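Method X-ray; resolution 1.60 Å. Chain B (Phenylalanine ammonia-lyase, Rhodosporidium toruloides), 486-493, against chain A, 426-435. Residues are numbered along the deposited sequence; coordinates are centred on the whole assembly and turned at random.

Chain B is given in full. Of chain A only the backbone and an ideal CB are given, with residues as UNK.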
# COMPACT_ATOMS: atom_id res chain seq x y z
N ASN B 486 4.75 0.36 -2.99
CA ASN B 486 4.04 -0.67 -2.22
C ASN B 486 4.39 -2.03 -2.75
O ASN B 486 4.67 -2.19 -3.94
CB ASN B 486 2.51 -0.47 -2.25
CG ASN B 486 2.11 0.82 -1.57
OD1 ASN B 486 2.53 1.08 -0.42
ND2 ASN B 486 1.37 1.67 -2.30
N PRO B 487 4.42 -3.03 -1.86
CA PRO B 487 4.84 -4.35 -2.35
C PRO B 487 3.80 -5.04 -3.22
O PRO B 487 2.60 -4.87 -3.04
CB PRO B 487 5.02 -5.16 -1.06
CG PRO B 487 4.19 -4.48 -0.03
CD PRO B 487 4.23 -3.00 -0.39
N VAL B 488 4.30 -5.78 -4.22
CA VAL B 488 3.46 -6.68 -4.98
C VAL B 488 3.34 -8.04 -4.31
O VAL B 488 2.28 -8.68 -4.39
CB VAL B 488 4.11 -6.87 -6.38
CG1 VAL B 488 3.60 -8.08 -7.17
CG2 VAL B 488 4.00 -5.58 -7.21
N THR B 489 4.36 -8.44 -3.55
CA THR B 489 4.42 -9.79 -3.03
C THR B 489 3.47 -10.15 -1.89
O THR B 489 3.32 -11.33 -1.57
CB THR B 489 5.83 -10.15 -2.64
OG1 THR B 489 6.28 -9.25 -1.60
CG2 THR B 489 6.75 -10.11 -3.82
N THR B 490 2.75 -9.17 -1.37
CA THR B 490 1.67 -9.41 -0.41
C THR B 490 0.34 -9.73 -1.10
O THR B 490 -0.70 -9.84 -0.41
CB THR B 490 1.47 -8.16 0.45
OG1 THR B 490 1.31 -7.01 -0.40
CG2 THR B 490 2.64 -7.95 1.38
N HIS B 491 0.34 -9.84 -2.42
CA HIS B 491 -0.89 -10.05 -3.20
C HIS B 491 -0.97 -11.44 -3.85
O HIS B 491 -1.72 -11.66 -4.80
CB HIS B 491 -1.07 -8.94 -4.24
CG HIS B 491 -1.27 -7.63 -3.57
ND1 HIS B 491 -2.48 -7.31 -3.00
CD2 HIS B 491 -0.43 -6.60 -3.29
CE1 HIS B 491 -2.38 -6.12 -2.42
NE2 HIS B 491 -1.14 -5.70 -2.53
N VAL B 492 -0.27 -12.38 -3.26
CA VAL B 492 -0.24 -13.78 -3.72
C VAL B 492 -1.64 -14.42 -3.59
O VAL B 492 -2.28 -14.31 -2.54
CB VAL B 492 0.81 -14.57 -2.85
CG1 VAL B 492 0.78 -16.08 -3.14
CG2 VAL B 492 2.18 -13.99 -3.08
N GLN B 493 -2.07 -15.06 -4.68
CA GLN B 493 -3.33 -15.76 -4.81
C GLN B 493 -3.06 -17.27 -4.79
O GLN B 493 -2.01 -17.72 -5.22
CB GLN B 493 -4.03 -15.41 -6.11
CG GLN B 493 -4.31 -13.92 -6.26
CD GLN B 493 -5.22 -13.42 -5.13
OE1 GLN B 493 -6.26 -14.04 -4.84
NE2 GLN B 493 -4.82 -12.31 -4.47
N UNK A 426 9.27 -6.19 8.08
CA UNK A 426 7.82 -6.29 8.10
C UNK A 426 7.30 -6.99 6.84
O UNK A 426 6.32 -7.77 6.91
CB UNK A 426 7.20 -4.90 8.23
N UNK A 427 7.92 -6.74 5.69
CA UNK A 427 7.52 -7.47 4.48
C UNK A 427 7.89 -8.96 4.62
O UNK A 427 7.11 -9.82 4.32
CB UNK A 427 8.19 -6.87 3.24
N UNK A 428 9.05 -9.24 5.16
CA UNK A 428 9.44 -10.62 5.46
C UNK A 428 8.46 -11.37 6.37
O UNK A 428 8.12 -12.54 6.13
CB UNK A 428 10.82 -10.62 6.11
N UNK A 429 7.97 -10.69 7.40
CA UNK A 429 6.97 -11.29 8.32
C UNK A 429 5.71 -11.66 7.60
O UNK A 429 5.12 -12.70 7.86
CB UNK A 429 6.63 -10.33 9.46
N UNK A 430 5.29 -10.82 6.66
CA UNK A 430 4.12 -11.12 5.87
C UNK A 430 4.37 -12.36 4.99
O UNK A 430 3.46 -13.15 4.72
CB UNK A 430 3.74 -9.91 5.01
N UNK A 431 5.60 -12.46 4.48
CA UNK A 431 5.95 -13.57 3.59
C UNK A 431 6.01 -14.90 4.36
O UNK A 431 5.54 -15.98 3.89
CB UNK A 431 7.29 -13.30 2.91
N UNK A 432 6.58 -14.86 5.54
CA UNK A 432 6.58 -16.05 6.43
C UNK A 432 5.10 -16.40 6.71
O UNK A 432 4.67 -17.55 6.57
CB UNK A 432 7.34 -15.79 7.73
N UNK A 433 4.30 -15.40 7.08
CA UNK A 433 2.88 -15.64 7.39
C UNK A 433 2.15 -16.32 6.23
O UNK A 433 1.39 -17.31 6.44
CB UNK A 433 2.18 -14.32 7.73
N UNK A 434 2.32 -15.77 5.02
CA UNK A 434 1.68 -16.36 3.85
C UNK A 434 2.09 -17.82 3.70
O UNK A 434 1.25 -18.73 3.47
CB UNK A 434 2.04 -15.57 2.59
N UNK A 435 3.38 -18.10 3.88
CA UNK A 435 3.82 -19.49 3.73
C UNK A 435 3.17 -20.44 4.75
O UNK A 435 2.57 -21.46 4.38
CB UNK A 435 5.34 -19.56 3.86

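Phi and psi at 426-435 of chain A stay within about -70 to -55° and -54 to -37°, and each amide from 430 onward is hydrogen-bonded to the carbonyl oxygen four residues earlier, so the stretch is helical. Chain B presents an irregular segment; the closest CA pair is Thr490(B) CA and the CA of 430, 7.0 Å apart.

At position 426 the ideal CB has nothing of chain B within 5.5 Å, so this contact sets no preference; the residue is Arg426(A), whose guanidinium is hydrogen-bonded elsewhere in the structure.

Position 427 sends CA-to-CB sideways, again with no chain B atom within 5.5 Å of CB. Beyond it lie the ring of Pro487(B), the hydroxyl of Thr489(B) and the methyl of Thr490(B). A mostly apolar surface a few bonds away suits leucine, methionine or perhaps isoleucine. Leu427(A), with chi1 t and chi2 p, places CD1 3.8 Å from Pro487(B) CB, 3.7 Å from Thr490(B) CG2 and 3.7 Å from Thr489(B) OG1, so one methyl reaches all three residues.

Positions 428 and 429 find no chain B atom within 5.5 Å of their ideal CB, so this contact sets no preference at either. At 428 there is room for a CB, and the helical angles do not require glycine; the residues are Gly428(A) and Leu429(A).

At 430 CA-to-CB points toward chain B, and the ideal CB is already 4.3 Å from Thr490(B) CG2. A small side chain, alanine or perhaps serine, fits this close approach. Ala430(A) CB lies 4.3 Å from Thr490(B) CG2.

At 431 CA-to-CB points sideways, but the carbonyl of Thr489(B) lies within reach of a longer side chain. A donor such as glutamine, lysine or arginine would be reasonable. In Gln431(A), chi1 and chi2 are both m and the amide end approaches Thr489(B) O; its orientation is probably reversed in the model, so the pairing remains open.

Positions 432 and 433 likewise have no chain B atom within 5.5 Å of the ideal CB, so this contact sets no preference; they are Ile432(A) and Gly433(A).

At 434 CA-to-CB points toward chain B, yet no chain B atom lies within 5.5 Å of the ideal CB. The Val492(B) side chain and, farther out, its carbonyl oxygen favour a long chain with an apolar shaft and a terminal donor: lysine, or possibly arginine. Lys434(A), chi3 and chi4 both t, extends past the valine, its CE 3.5 Å from Val492(B) CG1, and its NZ donates a hydrogen bond to Val492(B) O at 3.0 Å.

Position 435 is beyond reach of chain B and could take many residues; it is Leu435(A).

Chain A 426-435: RLGLAQIGKL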
# COMPACT_ATOMS: atom_id res chain seq x y z
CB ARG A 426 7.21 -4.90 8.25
CG ARG A 426 5.78 -4.93 8.66
CD ARG A 426 5.26 -3.56 9.14
NE ARG A 426 5.35 -2.53 8.15
CZ ARG A 426 6.29 -1.61 8.11
NH1 ARG A 426 7.28 -1.57 9.02
NH2 ARG A 426 6.29 -0.73 7.15
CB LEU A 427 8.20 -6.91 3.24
CG LEU A 427 7.83 -7.55 1.91
CD1 LEU A 427 6.31 -7.52 1.65
CD2 LEU A 427 8.56 -6.85 0.79
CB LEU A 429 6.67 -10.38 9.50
CG LEU A 429 7.89 -10.20 10.41
CD1 LEU A 429 7.62 -9.00 11.30
CD2 LEU A 429 8.18 -11.44 11.26
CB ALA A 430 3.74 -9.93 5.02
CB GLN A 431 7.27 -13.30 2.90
CG GLN A 431 7.17 -12.11 1.96
CD GLN A 431 6.04 -12.15 0.96
OE1 GLN A 431 5.03 -11.45 1.15
NE2 GLN A 431 6.21 -12.92 -0.12
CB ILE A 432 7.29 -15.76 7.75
CG1 ILE A 432 8.77 -15.53 7.56
CG2 ILE A 432 7.06 -16.89 8.76
CD1 ILE A 432 9.46 -14.93 8.80
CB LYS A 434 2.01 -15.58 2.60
CG LYS A 434 1.33 -16.11 1.34
CD LYS A 434 -0.19 -16.02 1.35
CE LYS A 434 -0.76 -16.45 -0.01
NZ LYS A 434 -2.27 -16.31 -0.24
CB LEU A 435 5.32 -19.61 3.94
CG LEU A 435 5.86 -21.03 3.66
CD1 LEU A 435 5.76 -21.38 2.20
CD2 LEU A 435 7.32 -21.12 4.11
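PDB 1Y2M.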